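Arylalkylamine N-Acetyltransferase like 5b (Aedes aegypti, PDB 4FD4) probably transfers acyl groups from coenzyme A thioesters, such as acetyl-CoA, to the amino group of arylalkylamines such as serotonin and dopamine. Local coordinates at residues Lys106-Arg120 / Ile184-Lys196. Sequence-based numbering, arbitrary orientation.
Sequences KLLALLERTADVCGR and ISQLALGDYRDEK
Lys-106 extends its chain to Glu-195 and forms a salt bridge, NZ to OE2 3.3 Å, whose hydrogen bond is weak. The contact belongs to the GNAT fold and joins helix 99-115 to the edge strand 182-188. The axes of 106-115 and 184-188 come within 8.5 Å and run roughly antiparallel, at 149°. A water links the same NZ, weakly, to Asp-194 OD2. Glu-195 OE2 also pairs with Lys-196, so one carboxylate sits between two lysines. Leu-107 CD1 lies over one face of the Tyr-192 ring, a CH-pi contact 4.0 Å from the centroid. Its CD2 meets Leu-189 CD2, and Phe-201 touches both leucines. Leu-110 takes the ring edge: CD2 lies in the ring plane, 3.4 Å from Tyr-192 CE1. The tyrosine is thus held on a face and at an edge by successive turns of the helix. Leu-187 CD1 packs against Leu-110 CD2. Leu-111 CD2 crosses to Leu-187 CB. With OG1 beside the backbone N (chi1 -63°), Thr-114 turns CG2 to Ser-185 OG at 3.4 Å and leaves OG1 bonded to Leu-110 O. Ala-115 and Val-117 border Ile-184 CD1 beside strand 209-216, where Ile-184 and Ser-185 form a classic beta bulge opposite Thr-212. Arg-120 reaches back past Ile-184, and its NH1 donates to Ile-184 O at 3.1 Å from above the carbonyl plane.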
ATOM      1  N   LYS A 106       0.614 -12.749  -5.163  1.00 22.44           N
ATOM      2  CA  LYS A 106      -0.207 -13.044  -6.346  1.00 28.04           C
ATOM      3  C   LYS A 106      -1.427 -12.159  -6.450  1.00 26.41           C
ATOM      4  O   LYS A 106      -1.767 -11.687  -7.544  1.00 26.20           O
ATOM      5  CB  LYS A 106      -0.636 -14.512  -6.375  1.00 26.63           C
ATOM      6  CG  LYS A 106       0.497 -15.494  -6.591  1.00 32.04           C
ATOM      7  CD  LYS A 106      -0.031 -16.894  -6.340  1.00 36.83           C
ATOM      8  CE  LYS A 106       1.064 -17.932  -6.429  1.00 47.31           C
ATOM      9  NZ  LYS A 106       0.487 -19.296  -6.302  1.00 46.22           N
ATOM     10  N   LEU A 107      -2.102 -11.940  -5.327  1.00 22.92           N
ATOM     11  CA  LEU A 107      -3.223 -10.993  -5.320  1.00 21.15           C
ATOM     12  C   LEU A 107      -2.835  -9.567  -5.763  1.00 22.38           C
ATOM     13  O   LEU A 107      -3.519  -8.943  -6.587  1.00 23.93           O
ATOM     14  CB  LEU A 107      -3.890 -10.954  -3.947  1.00 24.55           C
ATOM     15  CG  LEU A 107      -4.912  -9.841  -3.711  1.00 25.83           C
ATOM     16  CD1 LEU A 107      -6.106  -9.951  -4.669  1.00 27.78           C
ATOM     17  CD2 LEU A 107      -5.383  -9.890  -2.265  1.00 35.29           C
ATOM     18  N   LEU A 108      -1.744  -9.057  -5.207  1.00 20.50           N
ATOM     19  CA  LEU A 108      -1.229  -7.727  -5.549  1.00 24.58           C
ATOM     20  C   LEU A 108      -0.875  -7.636  -7.025  1.00 26.22           C
ATOM     21  O   LEU A 108      -1.172  -6.638  -7.697  1.00 23.64           O
ATOM     22  CB  LEU A 108       0.017  -7.407  -4.719  1.00 23.31           C
ATOM     23  CG  LEU A 108      -0.194  -7.279  -3.211  1.00 23.95           C
ATOM     24  CD1 LEU A 108       1.137  -7.002  -2.496  1.00 26.00           C
ATOM     25  CD2 LEU A 108      -1.201  -6.186  -2.921  1.00 25.80           C
ATOM     26  N   ALA A 109      -0.205  -8.678  -7.509  1.00 24.92           N
ATOM     27  CA  ALA A 109       0.133  -8.793  -8.918  1.00 27.02           C
ATOM     28  C   ALA A 109      -1.131  -8.719  -9.776  1.00 22.92           C
ATOM     29  O   ALA A 109      -1.155  -8.026 -10.791  1.00 24.26           O
ATOM     30  CB  ALA A 109       0.892 -10.096  -9.182  1.00 23.66           C
ATOM     31  N   LEU A 110      -2.180  -9.424  -9.373  1.00 23.41           N
ATOM     32  CA  LEU A 110      -3.442  -9.396 -10.128  1.00 22.70           C
ATOM     33  C   LEU A 110      -4.015  -7.984 -10.150  1.00 28.96           C
ATOM     34  O   LEU A 110      -4.474  -7.494 -11.193  1.00 24.91           O
ATOM     35  CB  LEU A 110      -4.466 -10.348  -9.506  1.00 24.10           C
ATOM     36  CG  LEU A 110      -5.928 -10.211  -9.953  1.00 26.34           C
ATOM     37  CD1 LEU A 110      -6.083 -10.479 -11.445  1.00 32.68           C
ATOM     38  CD2 LEU A 110      -6.801 -11.167  -9.153  1.00 29.82           C
ATOM     39  N   LEU A 111      -3.991  -7.333  -8.989  1.00 23.32           N
ATOM     40  CA  LEU A 111      -4.500  -5.971  -8.891  1.00 29.46           C
ATOM     41  C   LEU A 111      -3.749  -5.078  -9.873  1.00 25.16           C
ATOM     42  O   LEU A 111      -4.363  -4.299 -10.625  1.00 25.84           O
ATOM     43  CB  LEU A 111      -4.372  -5.442  -7.462  1.00 23.33           C
ATOM     44  CG  LEU A 111      -5.320  -6.093  -6.448  1.00 26.71           C
ATOM     45  CD1 LEU A 111      -4.795  -5.892  -5.038  1.00 29.06           C
ATOM     46  CD2 LEU A 111      -6.731  -5.539  -6.591  1.00 31.19           C
ATOM     47  N   GLU A 112      -2.426  -5.217  -9.888  1.00 23.52           N
ATOM     48  CA  GLU A 112      -1.591  -4.349 -10.707  1.00 25.81           C
ATOM     49  C   GLU A 112      -1.813  -4.627 -12.190  1.00 28.88           C
ATOM     50  O   GLU A 112      -1.903  -3.712 -13.010  1.00 26.79           O
ATOM     51  CB  GLU A 112      -0.111  -4.508 -10.342  1.00 24.53           C
ATOM     52  CG  GLU A 112       0.767  -3.477 -11.001  1.00 27.05           C
ATOM     53  CD  GLU A 112       2.230  -3.579 -10.604  1.00 30.27           C
ATOM     54  OE1 GLU A 112       2.545  -3.961  -9.447  1.00 29.71           O
ATOM     55  OE2 GLU A 112       3.069  -3.249 -11.464  1.00 34.57           O
ATOM     56  N   ARG A 113      -1.916  -5.905 -12.522  1.00 25.51           N
ATOM     57  CA  ARG A 113      -2.077  -6.348 -13.902  1.00 30.01           C
ATOM     58  C   ARG A 113      -3.412  -5.877 -14.449  1.00 27.32           C
ATOM     59  O   ARG A 113      -3.504  -5.442 -15.591  1.00 27.13           O
ATOM     60  CB  ARG A 113      -1.997  -7.873 -13.975  1.00 24.54           C
ATOM     61  CG  ARG A 113      -1.593  -8.394 -15.350  1.00 30.16           C
ATOM     62  CD  ARG A 113      -1.822  -9.892 -15.452  1.00 31.65           C
ATOM     63  NE  ARG A 113      -0.998 -10.678 -14.530  1.00 33.22           N
ATOM     64  CZ  ARG A 113       0.267 -11.032 -14.764  1.00 34.71           C
ATOM     65  NH1 ARG A 113       0.928 -11.761 -13.873  1.00 32.68           N
ATOM     66  NH2 ARG A 113       0.879 -10.646 -15.878  1.00 30.86           N
ATOM     67  N   THR A 114      -4.445  -5.938 -13.616  1.00 28.26           N
ATOM     68  CA  THR A 114      -5.782  -5.545 -14.039  1.00 29.22           C
ATOM     69  C   THR A 114      -5.868  -4.040 -14.216  1.00 32.66           C
ATOM     70  O   THR A 114      -6.491  -3.545 -15.166  1.00 28.44           O
ATOM     71  CB  THR A 114      -6.859  -5.986 -13.021  1.00 32.08           C
ATOM     72  OG1 THR A 114      -6.882  -7.420 -12.933  1.00 27.12           O
ATOM     73  CG2 THR A 114      -8.224  -5.498 -13.459  1.00 35.51           C
ATOM     74  N   ALA A 115      -5.258  -3.307 -13.287  1.00 28.66           N
ATOM     75  CA  ALA A 115      -5.287  -1.854 -13.364  1.00 30.94           C
ATOM     76  C   ALA A 115      -4.545  -1.394 -14.606  1.00 28.58           C
ATOM     77  O   ALA A 115      -5.004  -0.501 -15.313  1.00 33.65           O
ATOM     78  CB  ALA A 115      -4.680  -1.234 -12.117  1.00 29.02           C
ATOM     79  N   ASP A 116      -3.388  -1.999 -14.857  1.00 29.26           N
ATOM     80  CA  ASP A 116      -2.583  -1.673 -16.034  1.00 33.05           C
ATOM     81  C   ASP A 116      -2.377  -0.165 -16.185  1.00 36.55           C
ATOM     82  O   ASP A 116      -2.561   0.377 -17.270  1.00 31.89           O
ATOM     83  CB  ASP A 116      -3.257  -2.219 -17.294  1.00 35.35           C
ATOM     84  CG  ASP A 116      -2.367  -2.117 -18.525  1.00 41.35           C
ATOM     85  OD1 ASP A 116      -2.909  -2.095 -19.653  1.00 45.93           O
ATOM     86  OD2 ASP A 116      -1.125  -2.039 -18.360  1.00 41.19           O
ATOM     87  N   VAL A 117      -1.995   0.512 -15.104  1.00 31.88           N
ATOM     88  CA  VAL A 117      -1.839   1.969 -15.139  1.00 31.13           C
ATOM     89  C   VAL A 117      -0.941   2.456 -16.283  1.00 33.44           C
ATOM     90  O   VAL A 117      -1.320   3.358 -17.054  1.00 33.02           O
ATOM     91  CB  VAL A 117      -1.316   2.518 -13.798  1.00 34.74           C
ATOM     92  CG1 VAL A 117      -0.979   4.003 -13.926  1.00 27.10           C
ATOM     93  CG2 VAL A 117      -2.336   2.287 -12.706  1.00 27.78           C
ATOM     94  N   CYS A 118       0.226   1.837 -16.411  1.00 29.77           N
ATOM     95  CA  CYS A 118       1.197   2.269 -17.414  1.00 33.81           C
ATOM     96  C   CYS A 118       0.642   2.159 -18.842  1.00 35.54           C
ATOM     97  O   CYS A 118       0.866   3.043 -19.681  1.00 32.06           O
ATOM     98  CB  CYS A 118       2.490   1.476 -17.275  1.00 31.11           C
ATOM     99  SG  CYS A 118       3.375   1.773 -15.702  1.00 34.75           S
ATOM    100  N   GLY A 119      -0.087   1.082 -19.108  1.00 35.49           N
ATOM    101  CA  GLY A 119      -0.645   0.857 -20.430  1.00 35.26           C
ATOM    102  C   GLY A 119      -1.814   1.777 -20.719  1.00 33.15           C
ATOM    103  O   GLY A 119      -1.943   2.308 -21.827  1.00 39.70           O
ATOM    104  N   ARG A 120      -2.669   1.965 -19.722  1.00 31.33           N
ATOM    105  CA  ARG A 120      -3.836   2.812 -19.883  1.00 37.40           C
ATOM    106  C   ARG A 120      -3.467   4.273 -20.104  1.00 39.40           C
ATOM    107  O   ARG A 120      -4.143   4.977 -20.853  1.00 34.81           O
ATOM    108  CB  ARG A 120      -4.767   2.687 -18.689  1.00 35.46           C
ATOM    109  CG  ARG A 120      -5.548   1.390 -18.694  1.00 44.00           C
ATOM    110  CD  ARG A 120      -6.614   1.384 -17.632  1.00 42.92           C
ATOM    111  NE  ARG A 120      -7.193   0.053 -17.486  1.00 47.06           N
ATOM    112  CZ  ARG A 120      -8.070  -0.274 -16.545  1.00 48.89           C
ATOM    113  NH1 ARG A 120      -8.467   0.637 -15.667  1.00 50.50           N
ATOM    114  NH2 ARG A 120      -8.547  -1.513 -16.482  1.00 53.61           N
ATOM    115  N   ILE A 184     -10.092   3.164 -11.276  1.00 36.89           N
ATOM    116  CA  ILE A 184     -10.185   2.599 -12.616  1.00 34.15           C
ATOM    117  C   ILE A 184     -10.448   1.096 -12.608  1.00 43.26           C
ATOM    118  O   ILE A 184     -10.814   0.516 -13.634  1.00 42.11           O
ATOM    119  CB  ILE A 184      -8.905   2.851 -13.415  1.00 42.92           C
ATOM    120  CG1 ILE A 184      -7.687   2.401 -12.603  1.00 38.61           C
ATOM    121  CG2 ILE A 184      -8.795   4.325 -13.815  1.00 43.39           C
ATOM    122  CD1 ILE A 184      -6.383   2.582 -13.328  1.00 39.71           C
ATOM    123  N   SER A 185     -10.257   0.465 -11.456  1.00 33.57           N
ATOM    124  CA  SER A 185     -10.463  -0.968 -11.337  1.00 38.83           C
ATOM    125  C   SER A 185     -10.776  -1.320  -9.886  1.00 38.58           C
ATOM    126  O   SER A 185     -10.356  -0.614  -8.970  1.00 36.12           O
ATOM    127  CB  SER A 185      -9.223  -1.721 -11.833  1.00 37.66           C
ATOM    128  OG  SER A 185      -9.175  -3.031 -11.307  1.00 47.19           O
ATOM    129  N   GLN A 186     -11.532  -2.393  -9.672  1.00 38.77           N
ATOM    130  CA  GLN A 186     -11.807  -2.863  -8.318  1.00 36.47           C
ATOM    131  C   GLN A 186     -11.952  -4.374  -8.251  1.00 44.30           C
ATOM    132  O   GLN A 186     -12.138  -5.040  -9.274  1.00 44.71           O
ATOM    133  CB  GLN A 186     -13.044  -2.177  -7.721  1.00 48.98           C
ATOM    134  CG  GLN A 186     -14.151  -1.857  -8.706  1.00 53.30           C
ATOM    135  CD  GLN A 186     -15.327  -1.171  -8.036  1.00 59.98           C
ATOM    136  OE1 GLN A 186     -15.890  -1.684  -7.061  1.00 59.85           O
ATOM    137  NE2 GLN A 186     -15.701  -0.003  -8.547  1.00 60.96           N
ATOM    138  N   LEU A 187     -11.858  -4.911  -7.040  1.00 37.56           N
ATOM    139  CA  LEU A 187     -11.905  -6.353  -6.837  1.00 42.10           C
ATOM    140  C   LEU A 187     -12.528  -6.678  -5.494  1.00 42.03           C
ATOM    141  O   LEU A 187     -12.024  -6.271  -4.441  1.00 41.11           O
ATOM    142  CB  LEU A 187     -10.498  -6.963  -6.934  1.00 42.93           C
ATOM    143  CG  LEU A 187     -10.272  -8.390  -6.400  1.00 42.85           C
ATOM    144  CD1 LEU A 187      -9.277  -9.167  -7.258  1.00 45.11           C
ATOM    145  CD2 LEU A 187      -9.785  -8.361  -4.976  1.00 43.63           C
ATOM    146  N   ALA A 188     -13.632  -7.414  -5.537  1.00 44.39           N
ATOM    147  CA  ALA A 188     -14.246  -7.920  -4.324  1.00 41.06           C
ATOM    148  C   ALA A 188     -13.331  -8.979  -3.718  1.00 41.23           C
ATOM    149  O   ALA A 188     -13.068 -10.014  -4.332  1.00 42.86           O
ATOM    150  CB  ALA A 188     -15.622  -8.490  -4.625  1.00 42.07           C
ATOM    151  N   LEU A 189     -12.855  -8.711  -2.508  1.00 37.64           N
ATOM    152  CA  LEU A 189     -11.894  -9.578  -1.834  1.00 41.71           C
ATOM    153  C   LEU A 189     -12.366 -11.028  -1.685  1.00 44.73           C
ATOM    154  O   LEU A 189     -11.616 -11.967  -1.972  1.00 42.52           O
ATOM    155  CB  LEU A 189     -11.557  -9.011  -0.456  1.00 42.54           C
ATOM    156  CG  LEU A 189     -10.082  -8.802  -0.126  1.00 43.61           C
ATOM    157  CD1 LEU A 189      -9.887  -8.721   1.376  1.00 40.05           C
ATOM    158  CD2 LEU A 189      -9.242  -9.914  -0.719  1.00 44.12           C
ATOM    159  N   GLY A 190     -13.598 -11.211  -1.217  1.00 44.97           N
ATOM    160  CA  GLY A 190     -14.134 -12.549  -1.005  1.00 43.75           C
ATOM    161  C   GLY A 190     -14.366 -13.312  -2.299  1.00 43.20           C
ATOM    162  O   GLY A 190     -14.481 -14.539  -2.299  1.00 44.89           O
ATOM    163  N   ASP A 191     -14.439 -12.587  -3.410  1.00 42.86           N
ATOM    164  CA  ASP A 191     -14.605 -13.229  -4.709  1.00 41.81           C
ATOM    165  C   ASP A 191     -13.270 -13.673  -5.325  1.00 43.35           C
ATOM    166  O   ASP A 191     -13.254 -14.371  -6.341  1.00 43.06           O
ATOM    167  CB  ASP A 191     -15.371 -12.319  -5.671  1.00 46.07           C
ATOM    168  CG  ASP A 191     -16.822 -12.125  -5.263  1.00 47.56           C
ATOM    169  OD1 ASP A 191     -17.339 -12.947  -4.475  1.00 48.79           O
ATOM    170  OD2 ASP A 191     -17.449 -11.150  -5.738  1.00 51.71           O
ATOM    171  N   TYR A 192     -12.155 -13.274  -4.713  1.00 36.91           N
ATOM    172  CA  TYR A 192     -10.842 -13.650  -5.228  1.00 36.47           C
ATOM    173  C   TYR A 192     -10.614 -15.159  -5.179  1.00 34.33           C
ATOM    174  O   TYR A 192     -10.923 -15.812  -4.179  1.00 36.03           O
ATOM    175  CB  TYR A 192      -9.696 -12.928  -4.489  1.00 37.36           C
ATOM    176  CG  TYR A 192      -8.321 -13.391  -4.942  1.00 30.02           C
ATOM    177  CD1 TYR A 192      -7.791 -12.972  -6.164  1.00 28.50           C
ATOM    178  CD2 TYR A 192      -7.563 -14.253  -4.163  1.00 27.46           C
ATOM    179  CE1 TYR A 192      -6.539 -13.401  -6.595  1.00 26.91           C
ATOM    180  CE2 TYR A 192      -6.305 -14.688  -4.591  1.00 30.08           C
ATOM    181  CZ  TYR A 192      -5.806 -14.258  -5.806  1.00 27.89           C
ATOM    182  OH  TYR A 192      -4.568 -14.673  -6.230  1.00 29.42           O
ATOM    183  N   ARG A 193     -10.069 -15.689  -6.273  1.00 32.51           N
ATOM    184  CA  ARG A 193      -9.699 -17.090  -6.392  1.00 32.46           C
ATOM    185  C   ARG A 193      -8.326 -17.161  -7.044  1.00 34.42           C
ATOM    186  O   ARG A 193      -8.106 -16.523  -8.067  1.00 32.09           O
ATOM    187  CB  ARG A 193     -10.697 -17.818  -7.294  1.00 39.25           C
ATOM    188  CG  ARG A 193     -12.110 -17.890  -6.761  1.00 36.90           C
ATOM    189  CD  ARG A 193     -12.168 -18.716  -5.493  1.00 37.85           C
ATOM    190  NE  ARG A 193     -13.545 -18.837  -5.032  1.00 40.40           N
ATOM    191  CZ  ARG A 193     -14.168 -17.907  -4.317  1.00 45.38           C
ATOM    192  NH1 ARG A 193     -13.529 -16.791  -3.981  1.00 40.55           N
ATOM    193  NH2 ARG A 193     -15.428 -18.088  -3.940  1.00 45.56           N
ATOM    194  N   ASP A 194      -7.397 -17.924  -6.476  1.00 31.53           N
ATOM    195  CA  ASP A 194      -6.104 -18.085  -7.136  1.00 32.85           C
ATOM    196  C   ASP A 194      -6.217 -19.067  -8.317  1.00 37.73           C
ATOM    197  O   ASP A 194      -7.328 -19.462  -8.691  1.00 38.89           O
ATOM    198  CB  ASP A 194      -5.000 -18.474  -6.145  1.00 34.79           C
ATOM    199  CG  ASP A 194      -5.156 -19.887  -5.618  1.00 40.11           C
ATOM    200  OD1 ASP A 194      -6.141 -20.563  -5.992  1.00 34.93           O
ATOM    201  OD2 ASP A 194      -4.293 -20.312  -4.820  1.00 37.53           O
ATOM    202  N   GLU A 195      -5.089 -19.443  -8.915  1.00 40.70           N
ATOM    203  CA  GLU A 195      -5.108 -20.324 -10.090  1.00 42.12           C
ATOM    204  C   GLU A 195      -5.579 -21.743  -9.749  1.00 44.60           C
ATOM    205  O   GLU A 195      -6.012 -22.494 -10.630  1.00 45.08           O
ATOM    206  CB  GLU A 195      -3.743 -20.352 -10.790  1.00 40.85           C
ATOM    207  CG  GLU A 195      -2.703 -21.274 -10.167  1.00 47.27           C
ATOM    208  CD  GLU A 195      -1.969 -20.640  -8.995  1.00 50.56           C
ATOM    209  OE1 GLU A 195      -2.232 -19.457  -8.695  1.00 48.17           O
ATOM    210  OE2 GLU A 195      -1.124 -21.326  -8.377  1.00 55.30           O
ATOM    211  N   LYS A 196      -5.512 -22.089  -8.468  1.00 40.76           N
ATOM    212  CA  LYS A 196      -5.966 -23.385  -7.970  1.00 43.22           C
ATOM    213  C   LYS A 196      -7.472 -23.401  -7.812  1.00 42.83           C
ATOM    214  O   LYS A 196      -8.073 -24.458  -7.612  1.00 49.09           O
ATOM    215  CB  LYS A 196      -5.326 -23.683  -6.610  1.00 46.73           C
ATOM    216  CG  LYS A 196      -3.976 -24.383  -6.664  1.00 43.87           C
ATOM    217  CD  LYS A 196      -3.223 -24.060  -7.945  1.00 50.35           C
ATOM    218  CE  LYS A 196      -1.931 -24.870  -8.049  1.00 57.09           C
ATOM    219  NZ  LYS A 196      -1.269 -24.722  -9.386  1.00 58.37           N
TER
HETATM  220  O   HOH W   1      -2.095 -18.276  -4.419  1.00 28.69           O